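Local coordinates for putative ferritin-like diiron-carboxylate protein TM1526 (Thermotoga maritima, PDB 1VJX), which is of unproven function but is probably a ferritin-like, diiron-carboxylate protein that binds metal and acts as an oxidoreductase, at residues A[22-27]-A[58-63]; A[112-116]-A[142-146]. All coordinates share one frame; numbering follows the deposited sequence.

Overall arrangement
Four long helices, 15-36, 43-68, 101-125 and 129-156, make up the bundle, and each contact joins one antiparallel pair of them. Contact 1 pairs 15-36 with 43-68; contact 2 pairs 101-125 with 129-156. Their centres lie about 13 Å apart, yet their polar side chains meet between the pairs: Glu26 OE2 comes within 2.5 Å of Glu142 OE2, a close approach of two acidic groups, and His58 ND1 lies 2.8 Å from the same Glu142 oxygen. Glu26, Glu112 and two Glu-x-x-His pairs, Glu55/His58 and Glu142/His145, thus gather inside the bundle, consistent with the diiron-carboxylate site of ferritin-like proteins. Leu25 CD1 packs 3.5 Å from Ser115 OG, a second link between the pairs.

Contact 1: A[22-27]-A[58-63]; sequences AIRLEE and HAEIFR
Glu26 reaches across to three residues of helix 43-68, and each part of its side chain has a different neighbour. CB rests against the methyl of Ala59, 3.8 Å from its CB, where the two backbones come nearest. CG then arrives at the edge of the Phe62 ring, 3.7 Å from CE2. Here the chain folds (chi2 -74°), turning the carboxylate toward His58 instead of letting it run straight on. CD comes within 3.3 Å of His58 CB. OE1 accepts a hydrogen bond from His58 ND1 at 3.3 Å, bent to 139° at the hydrogen, while OE2 comes close to Glu142 of helix 129-156. The two flat groups stand nearly upright to each other, 79° between planes, with OE1 in the plane of the imidazole and ND1 above that of the carboxylate. ND1 also has a weak bond to Glu142 OE2, and NE2 is hydrogen-bonded to Gln141 OE1, so the ring's rotation is probably fixed.

Apolar contacts continue toward the start of segment 22-27. Ala22 CB sits over one face of Phe62 in a CH-pi contact, 4.1 Å from the ring centroid, and Tyr119 also meets this ring. Ile23 slides past Phe62 in the opposite sense, its CG1 3.5 Å from Phe62 CB. Farther out, Glu27 OE2 makes a salt bridge to Arg63 NH1 at 2.8 Å; the hydrogen bond within it is weak because it is strongly bent.

The antiparallel helix axes approach to 8.5 Å, a closeness that the small Ala59 side chain probably allows. Together these features give one helical hairpin of a four-helix bundle, with a glutamate facing the histidine of a Glu-x-x-His sequence (Glu55 to His58), the pattern that in ferritin-like diiron proteins belongs to the metal site.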
loop_
_atom_site.group_PDB
_atom_site.type_symbol
_atom_site.label_atom_id
_atom_site.label_comp_id
_atom_site.label_asym_id
_atom_site.label_seq_id
_atom_site.Cartn_x
_atom_site.Cartn_y
_atom_site.Cartn_z
ATOM N N ALA A 22 -1.746 5.179 6.012
ATOM C CA ALA A 22 -1.205 5.031 4.656
ATOM C C ALA A 22 0.294 4.887 4.650
ATOM O O ALA A 22 0.862 4.131 3.863
ATOM C CB ALA A 22 -1.614 6.217 3.789
ATOM N N ILE A 23 0.941 5.578 5.585
ATOM C CA ILE A 23 2.372 5.478 5.692
ATOM C C ILE A 23 2.711 4.043 6.048
ATOM O O ILE A 23 3.637 3.462 5.487
ATOM C CB ILE A 23 2.866 6.424 6.719
ATOM C CG1 ILE A 23 2.758 7.865 6.213
ATOM C CG2 ILE A 23 4.336 6.110 7.144
ATOM C CD1 ILE A 23 3.016 8.898 7.348
ATOM N N ARG A 24 1.963 3.460 6.979
ATOM C CA ARG A 24 2.319 2.134 7.473
ATOM C C ARG A 24 2.065 1.033 6.424
ATOM O O ARG A 24 2.863 0.099 6.324
ATOM C CB ARG A 24 1.626 1.838 8.787
ATOM C CG ARG A 24 2.198 2.567 9.879
ATOM C CD ARG A 24 1.324 2.675 11.103
ATOM N NE ARG A 24 1.876 3.623 12.105
ATOM C CZ ARG A 24 2.094 3.347 13.411
ATOM N NH1 ARG A 24 1.859 2.137 13.919
ATOM N NH2 ARG A 24 2.566 4.298 14.218
ATOM N N LEU A 25 1.005 1.201 5.623
ATOM C CA LEU A 25 0.667 0.270 4.580
ATOM C C LEU A 25 1.781 0.240 3.524
ATOM O O LEU A 25 2.178 -0.840 3.099
ATOM C CB LEU A 25 -0.710 0.583 3.955
ATOM C CG LEU A 25 -1.942 0.424 4.876
ATOM C CD1 LEU A 25 -3.259 0.725 4.135
ATOM C CD2 LEU A 25 -2.023 -0.946 5.525
ATOM N N GLU A 26 2.328 1.410 3.170
ATOM C CA GLU A 26 3.432 1.494 2.206
ATOM C C GLU A 26 4.740 0.942 2.773
ATOM O O GLU A 26 5.493 0.276 2.072
ATOM C CB GLU A 26 3.628 2.928 1.724
ATOM C CG GLU A 26 2.458 3.463 0.912
ATOM C CD GLU A 26 2.338 2.901 -0.500
ATOM O OE1 GLU A 26 3.228 2.150 -0.929
ATOM O OE2 GLU A 26 1.341 3.246 -1.199
ATOM N N GLU A 27 5.010 1.229 4.039
ATOM C CA GLU A 27 6.167 0.658 4.733
ATOM C C GLU A 27 6.073 -0.872 4.862
ATOM O O GLU A 27 7.059 -1.580 4.718
ATOM C CB GLU A 27 6.317 1.287 6.130
ATOM C CG GLU A 27 6.688 2.772 6.116
ATOM C CD GLU A 27 6.692 3.439 7.502
ATOM O OE1 GLU A 27 6.062 2.942 8.458
ATOM O OE2 GLU A 27 7.370 4.477 7.654
ATOM N N HIS A 58 6.758 5.711 -2.112
ATOM C CA HIS A 58 5.417 6.104 -1.701
ATOM C C HIS A 58 5.342 6.479 -0.248
ATOM O O HIS A 58 4.712 7.483 0.073
ATOM C CB HIS A 58 4.428 4.974 -1.947
ATOM C CG HIS A 58 4.144 4.740 -3.394
ATOM N ND1 HIS A 58 3.576 3.579 -3.863
ATOM C CD2 HIS A 58 4.350 5.529 -4.473
ATOM C CE1 HIS A 58 3.450 3.664 -5.172
ATOM N NE2 HIS A 58 3.921 4.836 -5.563
ATOM N N ALA A 59 5.964 5.665 0.613
ATOM C CA ALA A 59 6.012 5.918 2.056
ATOM C C ALA A 59 6.715 7.239 2.363
ATOM O O ALA A 59 6.268 7.989 3.200
ATOM C CB ALA A 59 6.746 4.770 2.773
ATOM N N GLU A 60 7.836 7.486 1.681
ATOM C CA GLU A 60 8.596 8.734 1.816
ATOM C C GLU A 60 7.750 9.935 1.399
ATOM O O GLU A 60 7.959 11.034 1.863
ATOM C CB GLU A 60 9.856 8.700 0.939
ATOM C CG GLU A 60 11.020 7.867 1.468
ATOM C CD GLU A 60 12.199 7.697 0.468
ATOM O OE1 GLU A 60 12.122 8.157 -0.723
ATOM O OE2 GLU A 60 13.222 7.067 0.872
ATOM N N ILE A 61 6.807 9.730 0.485
ATOM C CA ILE A 61 5.987 10.843 -0.004
ATOM C C ILE A 61 4.913 11.144 1.021
ATOM O O ILE A 61 4.688 12.307 1.366
ATOM C CB ILE A 61 5.411 10.534 -1.401
ATOM C CG1 ILE A 61 6.512 10.700 -2.442
ATOM C CG2 ILE A 61 4.176 11.416 -1.716
ATOM C CD1 ILE A 61 6.196 10.048 -3.733
ATOM N N PHE A 62 4.251 10.075 1.479
ATOM C CA PHE A 62 3.279 10.168 2.565
ATOM C C PHE A 62 3.876 10.721 3.887
ATOM O O PHE A 62 3.183 11.410 4.622
ATOM C CB PHE A 62 2.632 8.800 2.830
ATOM C CG PHE A 62 1.625 8.388 1.822
ATOM C CD1 PHE A 62 0.819 9.318 1.167
ATOM C CD2 PHE A 62 1.440 7.021 1.549
ATOM C CE1 PHE A 62 -0.125 8.891 0.223
ATOM C CE2 PHE A 62 0.507 6.585 0.640
ATOM C CZ PHE A 62 -0.280 7.507 -0.050
ATOM N N ARG A 63 5.116 10.385 4.212
ATOM C CA ARG A 63 5.730 10.927 5.466
ATOM C C ARG A 63 5.937 12.444 5.300
ATOM O O ARG A 63 5.583 13.224 6.164
ATOM C CB ARG A 63 7.085 10.300 5.796
ATOM C CG ARG A 63 7.047 8.852 6.253
ATOM C CD ARG A 63 8.319 8.413 7.048
ATOM N NE ARG A 63 9.427 8.133 6.141
ATOM C CZ ARG A 63 9.635 6.957 5.539
ATOM N NH1 ARG A 63 8.853 5.920 5.787
ATOM N NH2 ARG A 63 10.656 6.804 4.704
#

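Contact 2: A[112-116]-A[142-146]; sequences EKDSI and EKEHL
Ile116 and Leu146 form the apolar part of the contact, with Ile116 CD1 4.1 Å from Leu146 CD2. The same Ile116 methyl lies on the backbone of the opposite helix, 3.8 Å from Glu142 O, and CG1 runs near Glu142 CB. Lys113 contributes its CG, which lies 4.0 Å from Leu146 CD2 as the two side chains cross at about a right angle, in a more exposed part of the interface. Leu146 CB, in turn, lies 4.0 Å from Glu112 CG.

These helices, antiparallel with axes 10.2 Å apart, are the second hairpin of the ferritin-like four-helix bundle, and Glu142 and His145 are spaced as in the Glu-x-x-His sequence of diiron carboxylate proteins.

The polar part is a meeting of two acids. Glu112 has CG anti to its own nitrogen (chi1 -180°) and then bends at chi2, which brings its carboxylate inward to Glu142. The carboxylate planes differ by only 22°, and Glu112 OE2 stands 2.5 Å from Glu142 OE1. The same Glu112 OE2 is 3.1 Å from the backbone Glu142 O, an acceptor to which it is not bonded, so three oxygens crowd together. An alanine in place of Glu112 would take away the carboxylate beside Glu142 and the CG that packs on Leu146 CB, and Glu142 would probably be freer to turn. Tyr33 of helix 15-36 also touches Glu112, while Glu142 OE2 lies close to Glu55 of helix 43-68.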
loop_
_atom_site.group_PDB
_atom_site.type_symbol
_atom_site.label_atom_id
_atom_site.label_comp_id
_atom_site.label_asym_id
_atom_site.label_seq_id
_atom_site.Cartn_x
_atom_site.Cartn_y
_atom_site.Cartn_z
ATOM N N GLU A 112 -3.478 -5.430 -1.143
ATOM C CA GLU A 112 -3.323 -4.312 -2.052
ATOM C C GLU A 112 -4.701 -3.630 -2.317
ATOM O O GLU A 112 -4.838 -2.428 -2.224
ATOM C CB GLU A 112 -2.681 -4.782 -3.364
ATOM C CG GLU A 112 -2.465 -3.682 -4.388
ATOM C CD GLU A 112 -1.598 -2.551 -3.845
ATOM O OE1 GLU A 112 -0.800 -2.786 -2.907
ATOM O OE2 GLU A 112 -1.708 -1.414 -4.371
ATOM N N LYS A 113 -5.714 -4.420 -2.607
ATOM C CA LYS A 113 -7.039 -3.898 -2.745
ATOM C C LYS A 113 -7.523 -3.147 -1.508
ATOM O O LYS A 113 -8.203 -2.129 -1.644
ATOM C CB LYS A 113 -7.994 -5.034 -3.147
ATOM C CG LYS A 113 -7.761 -5.454 -4.606
ATOM C CD LYS A 113 -8.943 -6.182 -5.255
ATOM C CE LYS A 113 -9.114 -7.586 -4.764
ATOM N NZ LYS A 113 -9.698 -8.464 -5.818
ATOM N N ASP A 114 -7.138 -3.615 -0.310
ATOM C CA ASP A 114 -7.559 -2.990 0.938
ATOM C C ASP A 114 -6.885 -1.625 1.075
ATOM O O ASP A 114 -7.522 -0.606 1.406
ATOM C CB ASP A 114 -7.180 -3.870 2.100
ATOM C CG ASP A 114 -8.096 -5.082 2.284
ATOM O OD1 ASP A 114 -9.201 -5.150 1.743
ATOM O OD2 ASP A 114 -7.796 -5.988 3.076
ATOM N N SER A 115 -5.594 -1.600 0.754
ATOM C CA SER A 115 -4.803 -0.374 0.754
ATOM C C SER A 115 -5.245 0.639 -0.317
ATOM O O SER A 115 -5.196 1.854 -0.098
ATOM C CB SER A 115 -3.359 -0.751 0.546
ATOM O OG SER A 115 -2.975 -1.682 1.551
ATOM N N ILE A 116 -5.692 0.147 -1.468
ATOM C CA ILE A 116 -6.185 1.063 -2.517
ATOM C C ILE A 116 -7.421 1.855 -2.064
ATOM O O ILE A 116 -7.496 3.075 -2.269
ATOM C CB ILE A 116 -6.359 0.321 -3.837
ATOM C CG1 ILE A 116 -4.965 0.008 -4.376
ATOM C CG2 ILE A 116 -7.139 1.154 -4.874
ATOM C CD1 ILE A 116 -4.916 -0.878 -5.579
ATOM N N GLU A 142 -0.227 2.292 -7.591
ATOM C CA GLU A 142 -0.689 1.161 -6.783
ATOM C C GLU A 142 -1.583 0.270 -7.624
ATOM O O GLU A 142 -1.559 -0.936 -7.463
ATOM C CB GLU A 142 -1.436 1.633 -5.544
ATOM C CG GLU A 142 -0.543 2.274 -4.485
ATOM C CD GLU A 142 0.479 1.326 -3.875
ATOM O OE1 GLU A 142 0.320 0.089 -4.064
ATOM O OE2 GLU A 142 1.434 1.825 -3.208
ATOM N N LYS A 143 -2.366 0.877 -8.523
ATOM C CA LYS A 143 -3.303 0.132 -9.355
ATOM C C LYS A 143 -2.574 -0.631 -10.461
ATOM O O LYS A 143 -3.055 -1.649 -10.927
ATOM C CB LYS A 143 -4.317 1.063 -9.982
ATOM C CG LYS A 143 -5.428 1.581 -9.077
ATOM C CD LYS A 143 -6.566 2.176 -9.952
ATOM C CE LYS A 143 -6.222 3.558 -10.509
ATOM N NZ LYS A 143 -6.730 3.696 -11.848
ATOM N N GLU A 144 -1.416 -0.126 -10.876
ATOM C CA GLU A 144 -0.469 -0.886 -11.719
ATOM C C GLU A 144 0.239 -2.042 -10.983
ATOM O O GLU A 144 0.567 -3.035 -11.599
ATOM C CB GLU A 144 0.606 0.038 -12.298
ATOM C CG GLU A 144 0.118 0.992 -13.383
ATOM C CD GLU A 144 -0.393 0.275 -14.594
ATOM O OE1 GLU A 144 0.076 -0.865 -14.881
ATOM O OE2 GLU A 144 -1.275 0.864 -15.257
ATOM N N HIS A 145 0.504 -1.895 -9.681
ATOM C CA HIS A 145 1.080 -2.983 -8.898
ATOM C C HIS A 145 0.087 -4.094 -8.920
ATOM O O HIS A 145 0.433 -5.239 -9.152
ATOM C CB HIS A 145 1.280 -2.611 -7.429
ATOM C CG HIS A 145 2.392 -1.651 -7.182
ATOM N ND1 HIS A 145 2.943 -1.452 -5.923
ATOM C CD2 HIS A 145 3.071 -0.841 -8.028
ATOM C CE1 HIS A 145 3.897 -0.544 -6.012
ATOM N NE2 HIS A 145 3.999 -0.162 -7.276
ATOM N N LEU A 146 -1.158 -3.735 -8.629
ATOM C CA LEU A 146 -2.274 -4.671 -8.619
ATOM C C LEU A 146 -2.451 -5.427 -9.959
ATOM O O LEU A 146 -2.585 -6.632 -9.979
ATOM C CB LEU A 146 -3.572 -3.942 -8.258
ATOM C CG LEU A 146 -4.790 -4.865 -8.201
ATOM C CD1 LEU A 146 -4.569 -6.019 -7.173
ATOM C CD2 LEU A 146 -6.036 -4.053 -7.927
#